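Local coordinates for protein endosialidase (Enterobacteria phage phi92, PDB 4HIZ) that cleaves polysialic acid chains from within, hydrolysing alpha-2,8 and probably also alpha-2,9 linkages between sialic acid units, at residues G320-N325 and S332-R337; S373-S378 and I441-W446; Y409-E414 and G482-I487. One frame throughout, in Å; residues are numbered along the deposited sequence. Where two conformers were deposited one is given.

Contact 1 of 3, residues G320-N325 and S332-R337; sequences GILYFN and SSFTRR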
loop_
_atom_site.group_PDB
_atom_site.type_symbol
_atom_site.label_atom_id
_atom_site.label_comp_id
_atom_site.label_asym_id
_atom_site.label_seq_id
_atom_site.Cartn_x
_atom_site.Cartn_y
_atom_site.Cartn_z
ATOM N N GLY A 320 -19.805 -12.347 36.353
ATOM C CA GLY A 320 -20.001 -13.774 36.145
ATOM C C GLY A 320 -20.247 -14.058 34.691
ATOM O O GLY A 320 -19.593 -13.463 33.808
ATOM N N ILE A 321 -21.198 -14.960 34.431
ATOM C CA ILE A 321 -21.486 -15.356 33.058
ATOM C C ILE A 321 -22.968 -15.240 32.747
ATOM O O ILE A 321 -23.815 -15.331 33.638
ATOM C CB ILE A 321 -21.009 -16.795 32.779
ATOM C CG1 ILE A 321 -21.848 -17.844 33.557
ATOM C CG2 ILE A 321 -19.482 -16.915 33.100
ATOM C CD1 ILE A 321 -21.432 -19.283 33.233
ATOM N N LEU A 322 -23.273 -15.033 31.475
ATOM C CA LEU A 322 -24.618 -15.262 30.965
ATOM C C LEU A 322 -24.570 -16.635 30.317
ATOM O O LEU A 322 -23.841 -16.846 29.327
ATOM C CB LEU A 322 -24.996 -14.201 29.932
ATOM C CG LEU A 322 -24.798 -12.742 30.415
ATOM C CD1 LEU A 322 -25.237 -11.794 29.315
ATOM C CD2 LEU A 322 -25.589 -12.443 31.725
ATOM N N TYR A 323 -25.357 -17.567 30.852
ATOM C CA TYR A 323 -25.331 -18.941 30.389
ATOM C C TYR A 323 -26.539 -19.222 29.481
ATOM O O TYR A 323 -27.683 -19.072 29.900
ATOM C CB TYR A 323 -25.303 -19.896 31.605
ATOM C CG TYR A 323 -25.516 -21.342 31.236
ATOM C CD1 TYR A 323 -24.470 -22.142 30.836
ATOM C CD2 TYR A 323 -26.790 -21.894 31.285
ATOM C CE1 TYR A 323 -24.697 -23.470 30.486
ATOM C CE2 TYR A 323 -27.020 -23.194 30.934
ATOM C CZ TYR A 323 -25.984 -23.982 30.541
ATOM O OH TYR A 323 -26.284 -25.303 30.204
ATOM N N PHE A 324 -26.271 -19.587 28.230
ATOM C CA PHE A 324 -27.311 -19.810 27.224
ATOM C C PHE A 324 -27.431 -21.314 27.024
ATOM O O PHE A 324 -26.512 -21.970 26.536
ATOM C CB PHE A 324 -26.891 -19.196 25.883
ATOM C CG PHE A 324 -26.905 -17.705 25.856
ATOM C CD1 PHE A 324 -25.873 -16.960 26.463
ATOM C CD2 PHE A 324 -27.931 -17.039 25.193
ATOM C CE1 PHE A 324 -25.886 -15.579 26.411
ATOM C CE2 PHE A 324 -27.948 -15.637 25.131
ATOM C CZ PHE A 324 -26.900 -14.907 25.729
ATOM N N ASN A 325 -28.574 -21.888 27.400
ATOM C CA ASN A 325 -28.687 -23.333 27.346
ATOM C C ASN A 325 -28.827 -23.873 25.914
ATOM O O ASN A 325 -28.322 -24.971 25.593
ATOM C CB ASN A 325 -29.858 -23.786 28.230
ATOM C CG ASN A 325 -29.847 -25.286 28.433
ATOM O OD1 ASN A 325 -28.897 -25.836 29.017
ATOM N ND2 ASN A 325 -30.860 -25.963 27.910
ATOM N N SER A 332 -32.783 -15.729 23.020
ATOM C CA SER A 332 -32.986 -14.719 24.057
ATOM C C SER A 332 -32.936 -15.278 25.488
ATOM O O SER A 332 -33.048 -14.509 26.449
ATOM C CB SER A 332 -34.326 -14.001 23.851
ATOM O OG SER A 332 -35.405 -14.863 24.209
ATOM N N SER A 333 -32.780 -16.593 25.630
ATOM C CA SER A 333 -32.868 -17.254 26.935
ATOM C C SER A 333 -31.509 -17.531 27.587
ATOM O O SER A 333 -30.718 -18.334 27.078
ATOM C CB SER A 333 -33.590 -18.579 26.765
ATOM O OG SER A 333 -33.778 -19.187 28.035
ATOM N N PHE A 334 -31.237 -16.877 28.707
ATOM C CA PHE A 334 -29.984 -17.091 29.412
ATOM C C PHE A 334 -30.182 -16.880 30.884
ATOM O O PHE A 334 -31.192 -16.289 31.317
ATOM C CB PHE A 334 -28.865 -16.115 28.896
ATOM C CG PHE A 334 -29.249 -14.675 29.020
ATOM C CD1 PHE A 334 -29.966 -14.043 28.015
ATOM C CD2 PHE A 334 -28.964 -13.966 30.192
ATOM C CE1 PHE A 334 -30.367 -12.720 28.154
ATOM C CE2 PHE A 334 -29.340 -12.625 30.330
ATOM C CZ PHE A 334 -30.044 -12.005 29.318
ATOM N N THR A 335 -29.245 -17.381 31.668
ATOM C CA THR A 335 -29.301 -17.120 33.115
ATOM C C THR A 335 -27.988 -16.534 33.568
ATOM O O THR A 335 -26.929 -16.845 33.036
ATOM C CB THR A 335 -29.545 -18.383 33.960
ATOM O OG1 THR A 335 -28.619 -19.399 33.553
ATOM C CG2 THR A 335 -30.984 -18.872 33.821
ATOM N N ARG A 336 -28.065 -15.653 34.565
ATOM C CA ARG A 336 -26.873 -15.030 35.129
ATOM C C ARG A 336 -26.337 -15.923 36.236
ATOM O O ARG A 336 -27.088 -16.311 37.171
ATOM C CB ARG A 336 -27.217 -13.662 35.707
ATOM C CG ARG A 336 -27.802 -12.683 34.700
ATOM C CD ARG A 336 -27.898 -11.288 35.328
ATOM N NE ARG A 336 -28.605 -10.372 34.438
ATOM C CZ ARG A 336 -28.366 -9.074 34.371
ATOM N NH1 ARG A 336 -27.441 -8.537 35.158
ATOM N NH2 ARG A 336 -29.076 -8.317 33.538
ATOM N N ARG A 337 -25.061 -16.266 36.150
ATOM C CA ARG A 337 -24.397 -17.059 37.182
ATOM C C ARG A 337 -23.175 -16.306 37.663
ATOM O O ARG A 337 -22.245 -16.069 36.873
ATOM C CB ARG A 337 -24.025 -18.431 36.619
ATOM C CG ARG A 337 -25.299 -19.261 36.257
ATOM C CD ARG A 337 -24.997 -20.539 35.533
ATOM N NE ARG A 337 -26.264 -21.238 35.256
ATOM C CZ ARG A 337 -26.359 -22.464 34.782
ATOM N NH1 ARG A 337 -25.270 -23.162 34.539
ATOM N NH2 ARG A 337 -27.562 -23.002 34.590
HETATM O O HOH W 1 -29.899 -20.851 30.708
HETATM O O HOH W 2 -30.931 -20.922 28.614
#
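Tyr323 and Arg337 make the main side-chain contact. The guanidinium lies flat on one face of the phenol ring, planes 10° apart, and CZ of Arg337 sits 4.0 Å from the centroid of the Tyr323 ring, a cation-pi stack. Arg337 NH1, over the ring centre, also bonds to Leu381 O, which helps hold the guanidinium in place. The hydroxyl of Tyr323 donates to Asn325 OD1, on a lone pair in the carbonyl plane.

Four backbone hydrogen bonds tie the strands. Ile321 pairs with Arg337 and Tyr323 with Thr335, and in each pair both N-H groups are used; Tyr323 N to Thr335 O is 2.8 Å. This is the antiparallel hairpin of strands 318-324 and 335-338, the last two strands of a four-stranded sheet in the catalytic beta-propeller domain. Water 2 accepts from Asn325 N and donates to Ser333 O, bridging the segments beyond the Tyr323-Thr335 pair.

Apolar contacts lie on the other side of the hairpin. Phe334 CB stands over the centre of the Phe324 ring, 3.7 Å from its centroid. The two rings meet obliquely, planes at 38°. Leu322 CB touches Phe334 CD2 at 4.0 Å, and Leu322 CD2 touches Arg336 CG at 3.7 Å.

Contact 2 of 3, residues S373-S378 and I441-W446; sequences STLAMS and INVSSW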
loop_
_atom_site.group_PDB
_atom_site.type_symbol
_atom_site.label_atom_id
_atom_site.label_comp_id
_atom_site.label_asym_id
_atom_site.label_seq_id
_atom_site.Cartn_x
_atom_site.Cartn_y
_atom_site.Cartn_z
ATOM N N SER A 373 -6.767 -9.309 40.271
ATOM C CA SER A 373 -7.221 -10.466 39.480
ATOM C C SER A 373 -7.255 -11.774 40.257
ATOM O O SER A 373 -6.366 -12.068 41.091
ATOM C CB SER A 373 -6.259 -10.680 38.306
ATOM O OG SER A 373 -6.354 -9.584 37.420
ATOM N N THR A 374 -8.238 -12.598 39.888
ATOM C CA THR A 374 -8.474 -13.907 40.496
ATOM C C THR A 374 -8.616 -14.908 39.368
ATOM O O THR A 374 -9.161 -14.579 38.311
ATOM C CB THR A 374 -9.819 -13.871 41.259
ATOM O OG1 THR A 374 -9.747 -12.867 42.272
ATOM C CG2 THR A 374 -10.152 -15.200 41.941
ATOM N N LEU A 375 -8.108 -16.111 39.597
ATOM C CA LEU A 375 -8.354 -17.264 38.739
ATOM C C LEU A 375 -9.392 -18.145 39.422
ATOM O O LEU A 375 -9.312 -18.390 40.627
ATOM C CB LEU A 375 -7.053 -18.059 38.515
ATOM C CG LEU A 375 -7.142 -19.421 37.802
ATOM C CD1 LEU A 375 -7.646 -19.286 36.348
ATOM C CD2 LEU A 375 -5.771 -20.127 37.822
ATOM N N ALA A 376 -10.378 -18.614 38.674
ATOM C CA ALA A 376 -11.425 -19.443 39.287
ATOM C C ALA A 376 -11.763 -20.600 38.350
ATOM O O ALA A 376 -11.519 -20.513 37.138
ATOM C CB ALA A 376 -12.643 -18.588 39.573
ATOM N N MET A 377 -12.312 -21.694 38.902
ATOM C CA MET A 377 -12.793 -22.774 38.060
ATOM C C MET A 377 -14.104 -23.302 38.616
ATOM O O MET A 377 -14.317 -23.267 39.827
ATOM C CB MET A 377 -11.745 -23.886 37.972
ATOM C CG MET A 377 -11.442 -24.522 39.301
ATOM S SD MET A 377 -12.401 -26.042 39.562
ATOM C CE MET A 377 -11.121 -27.101 38.950
ATOM N N SER A 378 -14.976 -23.789 37.734
ATOM C CA SER A 378 -16.263 -24.323 38.167
ATOM C C SER A 378 -16.460 -25.635 37.464
ATOM O O SER A 378 -16.290 -25.719 36.249
ATOM C CB SER A 378 -17.399 -23.376 37.787
ATOM O OG SER A 378 -18.670 -23.981 38.040
ATOM N N ILE A 441 0.122 -21.784 34.605
ATOM C CA ILE A 441 -0.416 -22.342 35.856
ATOM C C ILE A 441 -0.884 -23.773 35.624
ATOM O O ILE A 441 -1.687 -24.008 34.734
ATOM C CB ILE A 441 -1.625 -21.512 36.381
ATOM C CG1 ILE A 441 -1.267 -20.030 36.548
ATOM C CG2 ILE A 441 -2.171 -22.106 37.716
ATOM C CD1 ILE A 441 -0.080 -19.824 37.345
ATOM N N ASN A 442 -0.364 -24.719 36.407
ATOM C CA ASN A 442 -0.821 -26.100 36.344
ATOM C C ASN A 442 -2.191 -26.188 37.013
ATOM O O ASN A 442 -2.311 -25.996 38.241
ATOM C CB ASN A 442 0.163 -27.022 37.069
ATOM C CG ASN A 442 -0.141 -28.492 36.828
ATOM O OD1 ASN A 442 -1.314 -28.892 36.740
ATOM N ND2 ASN A 442 0.915 -29.305 36.681
ATOM N N VAL A 443 -3.230 -26.453 36.219
ATOM C CA VAL A 443 -4.573 -26.597 36.794
ATOM C C VAL A 443 -5.004 -28.059 36.849
ATOM O O VAL A 443 -6.093 -28.340 37.349
ATOM C CB VAL A 443 -5.621 -25.722 36.068
ATOM C CG1 VAL A 443 -5.272 -24.205 36.225
ATOM C CG2 VAL A 443 -5.707 -26.109 34.590
ATOM N N SER A 444 -4.186 -28.994 36.352
ATOM C CA SER A 444 -4.501 -30.417 36.537
ATOM C C SER A 444 -4.346 -30.765 38.013
ATOM O O SER A 444 -5.095 -31.602 38.566
ATOM C CB SER A 444 -3.597 -31.315 35.689
ATOM O OG SER A 444 -2.320 -31.456 36.283
ATOM N N SER A 445 -3.364 -30.124 38.637
ATOM C CA SER A 445 -3.174 -30.148 40.079
ATOM C C SER A 445 -3.444 -28.736 40.558
ATOM O O SER A 445 -2.513 -27.951 40.690
ATOM C CB SER A 445 -1.730 -30.514 40.434
ATOM O OG SER A 445 -1.369 -31.803 39.972
ATOM N N TRP A 446 -4.710 -28.419 40.794
ATOM C CA TRP A 446 -5.116 -27.068 41.148
ATOM C C TRP A 446 -4.349 -26.577 42.364
ATOM O O TRP A 446 -4.378 -27.227 43.415
ATOM C CB TRP A 446 -6.616 -27.094 41.466
ATOM C CG TRP A 446 -7.269 -25.737 41.685
ATOM C CD1 TRP A 446 -7.669 -25.218 42.876
ATOM C CD2 TRP A 446 -7.623 -24.759 40.677
ATOM N NE1 TRP A 446 -8.250 -23.983 42.683
ATOM C CE2 TRP A 446 -8.248 -23.685 41.346
ATOM C CE3 TRP A 446 -7.493 -24.708 39.277
ATOM C CZ2 TRP A 446 -8.717 -22.548 40.674
ATOM C CZ3 TRP A 446 -7.972 -23.600 38.607
ATOM C CH2 TRP A 446 -8.569 -22.517 39.313
#
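Met377 CG rests on one face of the Trp446 indole, 3.5 Å from the centroid of the six-membered ring of Trp446. The approach is 12° off the ring normal, a CH-pi contact. The nearest ring atom is CH2. Met377 CG is folded in between its own backbone N and carbonyl carbon (chi1 62°), and this puts it on the indole face; the chain bends again at chi2 and chi3. The sulfur of Met377 is farther off, 4.9 Å from the centroid of that six-membered ring of Trp446, and adds a Met-aromatic contact. Leu375 meets the same indole with its branch point: Leu375 CG is 3.7 Å from Trp446 CH2. The side chains of Leu375 and Trp446 come from opposing segments and overlap in passing. Leu375 CD2 then reaches Ile441 CG2 at 4.1 Å and, more loosely, Val443 CG1.

The next shell sets the backbone that carries the indole. Trp446 follows the end of strand 435-442, where the chain turns. Asn442 OD1 holds this turn. It accepts from Ser445 N at 3.1 Å, an Asx motif, with the donor above the carbonyl plane. Trp446 CG is anti to the backbone N (chi1 -172°), which sends CG, and the indole attached to it, out toward Leu375 and Met377. Leu388 also touches Trp446. Leu375 packs on Leu408, and Val443 on Leu408 and Tyr360, so two neighbouring sheets of the propeller domain meet here.

No hydrogen bond crosses between the two segments. Their cohesion is therefore dispersion and CH-pi contact, and the Asx bond acts within the turn, fixing the backbone just before the indole.

Contact 3 of 3, residues Y409-E414 and G482-I487; sequences YIFGTE and GWLYYI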
loop_
_atom_site.group_PDB
_atom_site.type_symbol
_atom_site.label_atom_id
_atom_site.label_comp_id
_atom_site.label_asym_id
_atom_site.label_seq_id
_atom_site.Cartn_x
_atom_site.Cartn_y
_atom_site.Cartn_z
ATOM N N TYR A 409 -2.075 -21.019 30.025
ATOM C CA TYR A 409 -1.129 -19.952 29.634
ATOM C C TYR A 409 -1.917 -18.653 29.698
ATOM O O TYR A 409 -2.863 -18.455 28.911
ATOM C CB TYR A 409 -0.621 -20.169 28.211
ATOM C CG TYR A 409 0.397 -21.253 28.045
ATOM C CD1 TYR A 409 0.029 -22.586 28.034
ATOM C CD2 TYR A 409 1.731 -20.942 27.829
ATOM C CE1 TYR A 409 0.977 -23.570 27.840
ATOM C CE2 TYR A 409 2.662 -21.917 27.640
ATOM C CZ TYR A 409 2.282 -23.229 27.639
ATOM O OH TYR A 409 3.221 -24.221 27.443
ATOM N N ILE A 410 -1.551 -17.788 30.657
ATOM C CA ILE A 410 -2.317 -16.585 30.986
ATOM C C ILE A 410 -1.472 -15.341 30.701
ATOM O O ILE A 410 -0.326 -15.298 31.132
ATOM C CB ILE A 410 -2.726 -16.589 32.483
ATOM C CG1 ILE A 410 -3.534 -17.862 32.776
ATOM C CG2 ILE A 410 -3.546 -15.335 32.801
ATOM C CD1 ILE A 410 -3.849 -18.056 34.269
ATOM N N PHE A 411 -2.058 -14.359 30.016
ATOM C CA PHE A 411 -1.326 -13.179 29.534
ATOM C C PHE A 411 -1.972 -11.914 30.075
ATOM O O PHE A 411 -3.192 -11.833 30.224
ATOM C CB PHE A 411 -1.374 -13.112 27.997
ATOM C CG PHE A 411 -0.636 -14.230 27.311
ATOM C CD1 PHE A 411 -1.218 -15.507 27.201
ATOM C CD2 PHE A 411 0.635 -14.037 26.836
ATOM C CE1 PHE A 411 -0.543 -16.539 26.575
ATOM C CE2 PHE A 411 1.331 -15.081 26.175
ATOM C CZ PHE A 411 0.751 -16.325 26.038
ATOM N N GLY A 412 -1.163 -10.885 30.280
ATOM C CA GLY A 412 -1.681 -9.571 30.607
ATOM C C GLY A 412 -0.621 -8.544 30.236
ATOM O O GLY A 412 0.539 -8.900 29.989
ATOM N N THR A 413 -1.048 -7.301 30.151
ATOM C CA THR A 413 -0.127 -6.208 29.768
ATOM C C THR A 413 -0.433 -5.011 30.629
ATOM O O THR A 413 -1.597 -4.638 30.754
ATOM C CB THR A 413 -0.363 -5.832 28.296
ATOM O OG1 THR A 413 -0.176 -6.989 27.463
ATOM C CG2 THR A 413 0.586 -4.715 27.827
ATOM N N GLU A 414 0.594 -4.345 31.167
ATOM C CA GLU A 414 0.294 -3.104 31.893
ATOM C C GLU A 414 -0.000 -1.970 30.867
ATOM O O GLU A 414 0.407 -2.041 29.705
ATOM C CB GLU A 414 1.425 -2.736 32.864
ATOM C CG GLU A 414 2.755 -2.487 32.108
ATOM C CD GLU A 414 3.961 -2.307 33.039
ATOM O OE1 GLU A 414 3.784 -2.267 34.284
ATOM O OE2 GLU A 414 5.106 -2.186 32.512
ATOM N N GLY A 482 -0.178 -26.232 16.648
ATOM C CA GLY A 482 0.974 -26.084 17.527
ATOM C C GLY A 482 1.388 -24.680 17.905
ATOM O O GLY A 482 2.466 -24.501 18.463
ATOM N N TRP A 483 0.529 -23.702 17.632
ATOM C CA TRP A 483 0.826 -22.324 17.970
ATOM C C TRP A 483 -0.293 -21.707 18.804
ATOM O O TRP A 483 -1.487 -21.919 18.545
ATOM C CB TRP A 483 0.931 -21.484 16.685
ATOM C CG TRP A 483 2.087 -21.727 15.775
ATOM C CD1 TRP A 483 2.030 -22.207 14.487
ATOM C CD2 TRP A 483 3.459 -21.434 16.045
ATOM N NE1 TRP A 483 3.302 -22.213 13.939
ATOM C CE2 TRP A 483 4.199 -21.770 14.889
ATOM C CE3 TRP A 483 4.141 -20.952 17.177
ATOM C CZ2 TRP A 483 5.594 -21.600 14.817
ATOM C CZ3 TRP A 483 5.537 -20.785 17.113
ATOM C CH2 TRP A 483 6.246 -21.114 15.934
ATOM N N LEU A 484 0.092 -20.947 19.821
ATOM C CA LEU A 484 -0.861 -20.173 20.624
ATOM C C LEU A 484 -0.634 -18.682 20.268
ATOM O O LEU A 484 0.498 -18.281 20.002
ATOM C CB LEU A 484 -0.555 -20.442 22.099
ATOM C CG LEU A 484 -1.325 -19.558 23.103
ATOM C CD1 LEU A 484 -1.556 -20.345 24.431
ATOM C CD2 LEU A 484 -0.602 -18.233 23.400
ATOM N N TYR A 485 -1.700 -17.886 20.239
ATOM C CA TYR A 485 -1.625 -16.468 19.872
ATOM C C TYR A 485 -2.213 -15.619 20.997
ATOM O O TYR A 485 -3.374 -15.804 21.379
ATOM C CB TYR A 485 -2.432 -16.186 18.604
ATOM C CG TYR A 485 -1.966 -17.059 17.450
ATOM C CD1 TYR A 485 -2.471 -18.360 17.291
ATOM C CD2 TYR A 485 -1.028 -16.600 16.520
ATOM C CE1 TYR A 485 -2.046 -19.199 16.268
ATOM C CE2 TYR A 485 -0.617 -17.422 15.493
ATOM C CZ TYR A 485 -1.118 -18.696 15.370
ATOM O OH TYR A 485 -0.672 -19.524 14.332
ATOM N N TYR A 486 -1.403 -14.694 21.513
ATOM C CA TYR A 486 -1.945 -13.627 22.363
ATOM C C TYR A 486 -2.013 -12.409 21.468
ATOM O O TYR A 486 -0.968 -11.918 21.006
ATOM C CB TYR A 486 -1.033 -13.388 23.567
ATOM C CG TYR A 486 -1.341 -12.132 24.410
ATOM C CD1 TYR A 486 -2.633 -11.837 24.815
ATOM C CD2 TYR A 486 -0.323 -11.244 24.789
ATOM C CE1 TYR A 486 -2.922 -10.753 25.607
ATOM C CE2 TYR A 486 -0.583 -10.129 25.580
ATOM C CZ TYR A 486 -1.897 -9.889 25.981
ATOM O OH TYR A 486 -2.174 -8.787 26.757
ATOM N N ILE A 487 -3.216 -11.921 21.208
ATOM C CA ILE A 487 -3.401 -10.878 20.201
ATOM C C ILE A 487 -3.958 -9.691 20.958
ATOM O O ILE A 487 -4.998 -9.788 21.639
ATOM C CB ILE A 487 -4.366 -11.332 19.082
ATOM C CG1 ILE A 487 -3.871 -12.676 18.524
ATOM C CG2 ILE A 487 -4.469 -10.257 17.954
ATOM C CD1 ILE A 487 -4.670 -13.169 17.301
#
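The Phe411 and Tyr486 rings are nearly parallel, planes at 21°, but displaced, with little ring-on-ring overlap. Each ring instead receives the other residue's CB on a face. Phe411 CB lies over the centre of the Tyr486 ring, 3.5 Å from its centroid. Tyr486 CB lies over a face of the Phe411 ring, offset toward the rim and 3.8 Å from its centroid. Both are CH-pi contacts. Tyr486 CG is anti to its backbone N (chi1 170°), which turns CG, and the ring with it, toward Phe411. Phe488 stacks with the Tyr486 ring as well.

At the edge of the Tyr486 ring, in its plane, sits Thr413 OG1. It forms a 2.8 Å hydrogen bond with Tyr486 OH, in which either hydroxyl could be the donor. Thr413 OG1 also bonds to Thr436 OG1, so both buried hydroxyls of the pair have a partner.

Leu484 fills in beside the aromatic pair. Its CD2 is 3.5 Å from Phe411 CZ, and its CD1 is 3.9 Å from Tyr409 CB. The Tyr409 hydroxyl is bonded to Lys440 NZ.

The two strands run in nearly the same direction, 21° apart, with axes 8.9 Å apart at their closest. Side chains alone join them across two different sheets of the beta-propeller, as in blade-to-blade packing. Val477, on strand 473-480, touches Phe411, Leu484 and Tyr486. Met438, on strand 435-442, packs against Tyr409 and Phe411, and Leu522, on strand 516-523, touches Tyr409.

All three contacts lie in the catalytic beta-propeller domain. Contact 1 is local, a hairpin within one sheet. Contacts 2 and 3 each join two different sheets. Their centres are 17 Å apart and they touch, Ile441 CG1 of contact 2 lying 4.0 Å from Ile410 CD1 of contact 3. Strands 407-413 and 435-442 are neighbours in one sheet, so that sheet meets strand 374-378 in contact 2 and strand 483-490 in contact 3. Contact 1 stands apart: its nearest atoms are about 7 Å from contact 2 and about 16 Å from contact 3. None of the six segments contains a residue of the observed glycan pockets.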